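Side-chain contacts in chintase (Rhizomucor miehei, PDB 5YUQ), which hydrolyses the beta-1,4 links of chitin as a family 18 glycoside hydrolase, in an active site that forms a tunnel: residues W306-I309 against S310-P313; S325-D328 against A329-Q333; P208-G211 against N212-V215. One frame throughout, in Å; residues are numbered along the deposited sequence.

Contact 1: W306-I309 against S310-P313; sequences WDDI and SKTP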
loop_
_atom_site.group_PDB
_atom_site.type_symbol
_atom_site.label_atom_id
_atom_site.label_comp_id
_atom_site.label_asym_id
_atom_site.label_seq_id
_atom_site.Cartn_x
_atom_site.Cartn_y
_atom_site.Cartn_z
ATOM N N TRP A 306 -15.770 -3.275 -17.557
ATOM C CA TRP A 306 -14.829 -4.197 -16.936
ATOM C C TRP A 306 -13.654 -4.308 -17.867
ATOM O O TRP A 306 -13.828 -4.439 -19.080
ATOM C CB TRP A 306 -15.465 -5.570 -16.746
ATOM C CG TRP A 306 -14.520 -6.618 -16.187
ATOM C CD1 TRP A 306 -13.786 -7.521 -16.896
ATOM C CD2 TRP A 306 -14.243 -6.867 -14.805
ATOM N NE1 TRP A 306 -13.057 -8.317 -16.033
ATOM C CE2 TRP A 306 -13.331 -7.936 -14.745
ATOM C CE3 TRP A 306 -14.690 -6.293 -13.610
ATOM C CZ2 TRP A 306 -12.849 -8.437 -13.535
ATOM C CZ3 TRP A 306 -14.215 -6.786 -12.416
ATOM C CH2 TRP A 306 -13.310 -7.852 -12.382
ATOM N N ASP A 307 -12.447 -4.239 -17.314
ATOM C CA ASP A 307 -11.261 -4.433 -18.128
ATOM C C ASP A 307 -10.784 -5.871 -17.976
ATOM O O ASP A 307 -10.292 -6.265 -16.913
ATOM C CB ASP A 307 -10.152 -3.473 -17.720
ATOM C CG ASP A 307 -8.894 -3.692 -18.513
ATOM O OD1 ASP A 307 -8.978 -3.711 -19.758
ATOM O OD2 ASP A 307 -7.815 -3.863 -17.910
ATOM N N ASP A 308 -10.932 -6.654 -19.038
ATOM C CA ASP A 308 -10.575 -8.068 -18.982
ATOM C C ASP A 308 -9.069 -8.300 -18.814
ATOM O O ASP A 308 -8.672 -9.302 -18.239
ATOM C CB ASP A 308 -11.101 -8.815 -20.213
ATOM C CG ASP A 308 -10.963 -10.322 -20.086
ATOM O OD1 ASP A 308 -11.292 -10.871 -19.010
ATOM O OD2 ASP A 308 -10.518 -10.961 -21.061
ATOM N N ILE A 309 -8.231 -7.388 -19.297
ATOM C CA ILE A 309 -6.787 -7.561 -19.127
ATOM C C ILE A 309 -6.362 -7.490 -17.660
ATOM O O ILE A 309 -5.706 -8.403 -17.151
ATOM C CB ILE A 309 -5.985 -6.537 -19.955
ATOM C CG1 ILE A 309 -6.032 -6.910 -21.438
ATOM C CG2 ILE A 309 -4.541 -6.481 -19.478
ATOM C CD1 ILE A 309 -5.447 -5.856 -22.360
ATOM N N SER A 310 -6.755 -6.416 -16.978
ATOM C CA SER A 310 -6.317 -6.174 -15.605
ATOM C C SER A 310 -7.220 -6.833 -14.577
ATOM O O SER A 310 -6.872 -6.894 -13.402
ATOM C CB SER A 310 -6.234 -4.670 -15.321
ATOM O OG SER A 310 -7.519 -4.079 -15.341
ATOM N N LYS A 311 -8.369 -7.335 -15.031
ATOM C CA LYS A 311 -9.400 -7.900 -14.164
ATOM C C LYS A 311 -9.882 -6.888 -13.135
ATOM O O LYS A 311 -9.989 -7.212 -11.953
ATOM C CB LYS A 311 -8.910 -9.166 -13.441
ATOM C CG LYS A 311 -8.198 -10.165 -14.332
ATOM C CD LYS A 311 -9.146 -10.749 -15.364
ATOM C CE LYS A 311 -8.386 -11.666 -16.319
ATOM N NZ LYS A 311 -9.232 -12.128 -17.462
ATOM N N THR A 312 -10.197 -5.673 -13.590
ATOM C CA THR A 312 -10.717 -4.624 -12.708
ATOM C C THR A 312 -11.822 -3.834 -13.390
ATOM O O THR A 312 -11.837 -3.724 -14.618
ATOM C CB THR A 312 -9.617 -3.625 -12.276
ATOM O OG1 THR A 312 -9.034 -3.013 -13.435
ATOM C CG2 THR A 312 -8.517 -4.324 -11.480
ATOM N N PRO A 313 -12.734 -3.264 -12.590
ATOM C CA PRO A 313 -13.802 -2.433 -13.157
ATOM C C PRO A 313 -13.289 -1.027 -13.402
ATOM O O PRO A 313 -12.339 -0.583 -12.755
ATOM C CB PRO A 313 -14.838 -2.403 -12.032
ATOM C CG PRO A 313 -13.990 -2.480 -10.779
ATOM C CD PRO A 313 -12.884 -3.445 -11.133
#

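Contact 2: S325-D328 against A329-Q333; sequences SFDD and AASLQ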
loop_
_atom_site.group_PDB
_atom_site.type_symbol
_atom_site.label_atom_id
_atom_site.label_comp_id
_atom_site.label_asym_id
_atom_site.label_seq_id
_atom_site.Cartn_x
_atom_site.Cartn_y
_atom_site.Cartn_z
ATOM N N SER A 325 -10.726 4.196 -12.190
ATOM C CA SER A 325 -10.307 2.808 -12.088
ATOM C C SER A 325 -10.490 2.426 -10.638
ATOM O O SER A 325 -10.024 3.138 -9.751
ATOM C CB SER A 325 -8.842 2.637 -12.473
ATOM O OG SER A 325 -8.418 1.326 -12.106
ATOM N N PHE A 326 -11.163 1.311 -10.385
ATOM C CA PHE A 326 -11.422 0.917 -9.003
ATOM C C PHE A 326 -11.389 -0.584 -8.798
ATOM O O PHE A 326 -11.032 -1.326 -9.711
ATOM C CB PHE A 326 -12.726 1.544 -8.463
ATOM C CG PHE A 326 -13.999 1.094 -9.160
ATOM C CD1 PHE A 326 -14.298 1.517 -10.451
ATOM C CD2 PHE A 326 -14.929 0.296 -8.485
ATOM C CE1 PHE A 326 -15.485 1.127 -11.075
ATOM C CE2 PHE A 326 -16.114 -0.097 -9.102
ATOM C CZ PHE A 326 -16.396 0.320 -10.393
ATOM N N ASP A 327 -11.719 -1.018 -7.585
ATOM C CA ASP A 327 -11.864 -2.434 -7.299
ATOM C C ASP A 327 -13.196 -2.680 -6.636
ATOM O O ASP A 327 -13.659 -1.869 -5.833
ATOM C CB ASP A 327 -10.730 -2.934 -6.416
ATOM C CG ASP A 327 -9.534 -3.344 -7.226
ATOM O OD1 ASP A 327 -9.498 -4.515 -7.662
ATOM O OD2 ASP A 327 -8.653 -2.492 -7.469
ATOM N N ASP A 328 -13.825 -3.790 -7.008
ATOM C CA ASP A 328 -15.117 -4.146 -6.438
ATOM C C ASP A 328 -15.061 -5.564 -5.893
ATOM O O ASP A 328 -13.980 -6.138 -5.760
ATOM C CB ASP A 328 -16.250 -3.969 -7.459
ATOM C CG ASP A 328 -16.005 -4.716 -8.760
ATOM O OD1 ASP A 328 -15.101 -5.569 -8.814
ATOM O OD2 ASP A 328 -16.745 -4.462 -9.745
ATOM N N ALA A 329 -16.208 -6.136 -5.551
ATOM C CA ALA A 329 -16.183 -7.467 -4.964
ATOM C C ALA A 329 -15.592 -8.469 -5.941
ATOM O O ALA A 329 -14.811 -9.335 -5.542
ATOM C CB ALA A 329 -17.566 -7.891 -4.526
ATOM N N ALA A 330 -15.954 -8.345 -7.216
ATOM C CA ALA A 330 -15.470 -9.281 -8.229
ATOM C C ALA A 330 -13.958 -9.205 -8.402
ATOM O O ALA A 330 -13.270 -10.230 -8.404
ATOM C CB ALA A 330 -16.159 -9.022 -9.560
ATOM N N SER A 331 -13.432 -7.995 -8.569
ATOM C CA SER A 331 -12.005 -7.842 -8.807
ATOM C C SER A 331 -11.186 -8.228 -7.577
ATOM O O SER A 331 -10.109 -8.794 -7.715
ATOM C CB SER A 331 -11.667 -6.425 -9.275
ATOM O OG SER A 331 -11.883 -5.490 -8.240
ATOM N N LEU A 332 -11.696 -7.944 -6.378
ATOM C CA LEU A 332 -10.980 -8.365 -5.167
ATOM C C LEU A 332 -10.991 -9.886 -5.029
ATOM O O LEU A 332 -9.974 -10.496 -4.662
ATOM C CB LEU A 332 -11.551 -7.704 -3.910
ATOM C CG LEU A 332 -11.273 -6.202 -3.775
ATOM C CD1 LEU A 332 -11.737 -5.708 -2.412
ATOM C CD2 LEU A 332 -9.785 -5.892 -3.989
ATOM N N GLN A 333 -12.130 -10.500 -5.342
ATOM C CA GLN A 333 -12.204 -11.957 -5.362
ATOM C C GLN A 333 -11.158 -12.505 -6.330
ATOM O O GLN A 333 -10.479 -13.485 -6.029
ATOM C CB GLN A 333 -13.602 -12.431 -5.775
ATOM C CG GLN A 333 -13.730 -13.958 -5.800
ATOM C CD GLN A 333 -13.633 -14.576 -4.421
ATOM O OE1 GLN A 333 -14.367 -14.207 -3.507
ATOM N NE2 GLN A 333 -12.715 -15.531 -4.259
#

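Contact 3: P208-G211 against N212-V215; sequences PTSG and NDAV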
loop_
_atom_site.group_PDB
_atom_site.type_symbol
_atom_site.label_atom_id
_atom_site.label_comp_id
_atom_site.label_asym_id
_atom_site.label_seq_id
_atom_site.Cartn_x
_atom_site.Cartn_y
_atom_site.Cartn_z
ATOM N N PRO A 208 4.488 -0.884 -16.628
ATOM C CA PRO A 208 4.541 -2.295 -17.005
ATOM C C PRO A 208 4.584 -3.213 -15.783
ATOM O O PRO A 208 5.501 -4.036 -15.640
ATOM C CB PRO A 208 5.856 -2.378 -17.780
ATOM C CG PRO A 208 6.726 -1.392 -17.082
ATOM C CD PRO A 208 5.804 -0.239 -16.729
ATOM N N THR A 209 3.597 -3.075 -14.907
ATOM C CA THR A 209 3.522 -3.953 -13.746
ATOM C C THR A 209 2.089 -4.136 -13.268
ATOM O O THR A 209 1.163 -3.524 -13.794
ATOM C CB THR A 209 4.454 -3.476 -12.593
ATOM O OG1 THR A 209 4.521 -4.493 -11.585
ATOM C CG2 THR A 209 3.940 -2.179 -11.976
ATOM N N SER A 210 1.926 -4.991 -12.268
ATOM C CA SER A 210 0.622 -5.413 -11.797
ATOM C C SER A 210 0.875 -6.289 -10.587
ATOM O O SER A 210 2.032 -6.522 -10.220
ATOM C CB SER A 210 -0.077 -6.246 -12.862
ATOM O OG SER A 210 0.659 -7.441 -13.114
ATOM N N GLY A 211 -0.198 -6.782 -9.974
ATOM C CA GLY A 211 -0.065 -7.718 -8.870
ATOM C C GLY A 211 0.743 -8.933 -9.299
ATOM O O GLY A 211 1.689 -9.339 -8.623
ATOM N N ASN A 212 0.375 -9.503 -10.439
ATOM C CA ASN A 212 1.071 -10.670 -10.961
ATOM C C ASN A 212 2.539 -10.403 -11.256
ATOM O O ASN A 212 3.404 -11.175 -10.851
ATOM C CB ASN A 212 0.360 -11.200 -12.212
ATOM C CG ASN A 212 1.136 -12.315 -12.893
ATOM O OD1 ASN A 212 1.336 -13.388 -12.317
ATOM N ND2 ASN A 212 1.562 -12.070 -14.128
ATOM N N ASP A 213 2.832 -9.313 -11.959
ATOM C CA ASP A 213 4.219 -9.001 -12.302
ATOM C C ASP A 213 5.050 -8.742 -11.053
ATOM O O ASP A 213 6.209 -9.154 -10.963
ATOM C CB ASP A 213 4.283 -7.796 -13.244
ATOM C CG ASP A 213 3.731 -8.105 -14.616
ATOM O OD1 ASP A 213 4.436 -8.764 -15.408
ATOM O OD2 ASP A 213 2.596 -7.684 -14.910
ATOM N N ALA A 214 4.444 -8.073 -10.079
ATOM C CA ALA A 214 5.131 -7.783 -8.827
ATOM C C ALA A 214 5.458 -9.068 -8.063
ATOM O O ALA A 214 6.584 -9.251 -7.589
ATOM C CB ALA A 214 4.278 -6.851 -7.961
ATOM N N VAL A 215 4.470 -9.946 -7.934
ATOM C CA VAL A 215 4.671 -11.212 -7.246
ATOM C C VAL A 215 5.768 -11.997 -7.940
ATOM O O VAL A 215 6.678 -12.512 -7.283
ATOM C CB VAL A 215 3.357 -12.022 -7.195
ATOM C CG1 VAL A 215 3.627 -13.481 -6.877
ATOM C CG2 VAL A 215 2.416 -11.413 -6.173
#

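Contact 1: W306-I309 against S310-P313
Trp306 and Asp307 pair with Pro313 and Thr312 at the closed end of a beta hairpin whose two arms run antiparallel, 176° apart. Trp306 and Pro313 form the non-hydrogen-bonded pair. Asp307 and Thr312 form the hydrogen-bonded pair, with Asp307 N 2.8 Å from Thr312 O. The return bond from Thr312 N to Asp307 O is weak, and Lys311 N also gives Asp307 O a weak bond. Lys311 and Thr312 thus both face Asp307, as in a G1 beta bulge, and Lys311 has positive phi (58°). The carboxylate of Asp307 braces the turn. Its OD2 takes Ser310 OG at 2.6 Å on the anti lone pair, and Ser310 N at 2.9 Å from above the carboxylate plane. Lys311 lies alongside Asp308, its chain bent at chi2 (-66°). This brings Lys311 NZ to 2.9 Å from Asp308 OD1 in a salt bridge, with a weak bond to Asp308 O. The Trp306 indole lies across the backbone of Lys311 and Thr312, where Trp306 CZ2 is 3.4 Å from Lys311 C. Trp306 CZ3 also packs on Pro313 CD at 3.8 Å. Trp306 and Pro313 both reach Ser331 of helix 329-341, while Thr312 touches Lys335. Strand 312-317 also pairs antiparallel with strand 322-325, and Pro313 and Phe326 are joined by a backbone bond at the end of that pairing.

Contact 2: S325-D328 against A329-Q333
Ser331 OG sits between Asp327 and Asp328 where the loop after strand 322-325 turns into helix 329-341. This is the tight part of the contact. Ser331 OG donates to Asp327 OD1 at 2.6 Å, meeting it on the anti side and 32° out of the carboxylate plane. The same oxygen accepts from Asp328 N at 2.9 Å. Asp328 is the N-cap. Its CG lies between the backbone N and the carbonyl carbon (chi1 54°), which turns Asp328 OD1 over the helix start to take Ser331 N at 3.0 Å. The two reciprocal bonds make a capping box. Leu332 N opens the helical bonding with Asp328 O. The Leu332 side chain crosses that of Asp327 at about a right angle, with Leu332 CD2 3.9 Å from Asp327 CB. The outer side is looser. Ala330 is exposed, and its CB only brushes Asp328 OD1 at 3.7 Å. The buried Asp327 has a second partner: Lys335, one turn beyond Ser331 along the helix, forms a salt bridge with Asp327 OD1 through its NZ. Lys335 would probably offset the charge of Asp327, and the positive end of the helix dipole would probably favour the ionised form of Asp328.

Contact 3: P208-G211 against N212-V215
Ser210 OG meets both the backbone and the side chain of Asp213 at the start of helix 211-220. As an acceptor it takes Asp213 N at 3.1 Å, in a nearly straight bond with an N-H...O angle of 173°. As a donor it reaches Asp213 OD2 at 2.7 Å, on the anti side and 27° out of the carboxylate plane. It also has a weak bond with Leu197 O. A chi1 of 63° turns the hydroxyl back toward the first turn. Ser210 is therefore the N-cap of the helix, and its hydroxyl serves an amide of the first turn that has no earlier helical carbonyl to use. The next amides turn to the backbone. Ala214 N is bonded to Ser210 O at 2.9 Å, and Val215 N to Gly211 O, also at 2.9 Å. The side chains of Thr209 and Asp213 run antiparallel past one another, with Thr209 OG1 3.7 Å from Asp213 CB. Asn212 looks elsewhere for its polar contacts: its OD1 accepts from Tyr338 OH, and more weakly from Lys216 NZ. The backbones of Gly211 and Asn212 are also hydrogen-bonded to those of Pro196 and Leu197.

From the N terminus, contact 3 comes first and begins helix 211-220 after a long loop that follows strand 175-178. Contact 1 then closes the hairpin between strands 302-307 and 312-317. Contact 2 comes last, carrying strand 322-325 into helix 329-341. They lie in series, so none nests or crosses. Contacts 1 and 2 touch: Pro313 packs against Asp328 and Ser331. Contact 3 stays about 7 Å from contact 1 at the nearest atoms. Leu197 links them, with backbone bonds to Asn212 and Ser310 and a weak one to Ser210 OG. Contacts 2 and 3 start helices of the family 18 TIM barrel. Contact 1 probably lies in the small insertion between barrel strand 228-240 and helix 329-341.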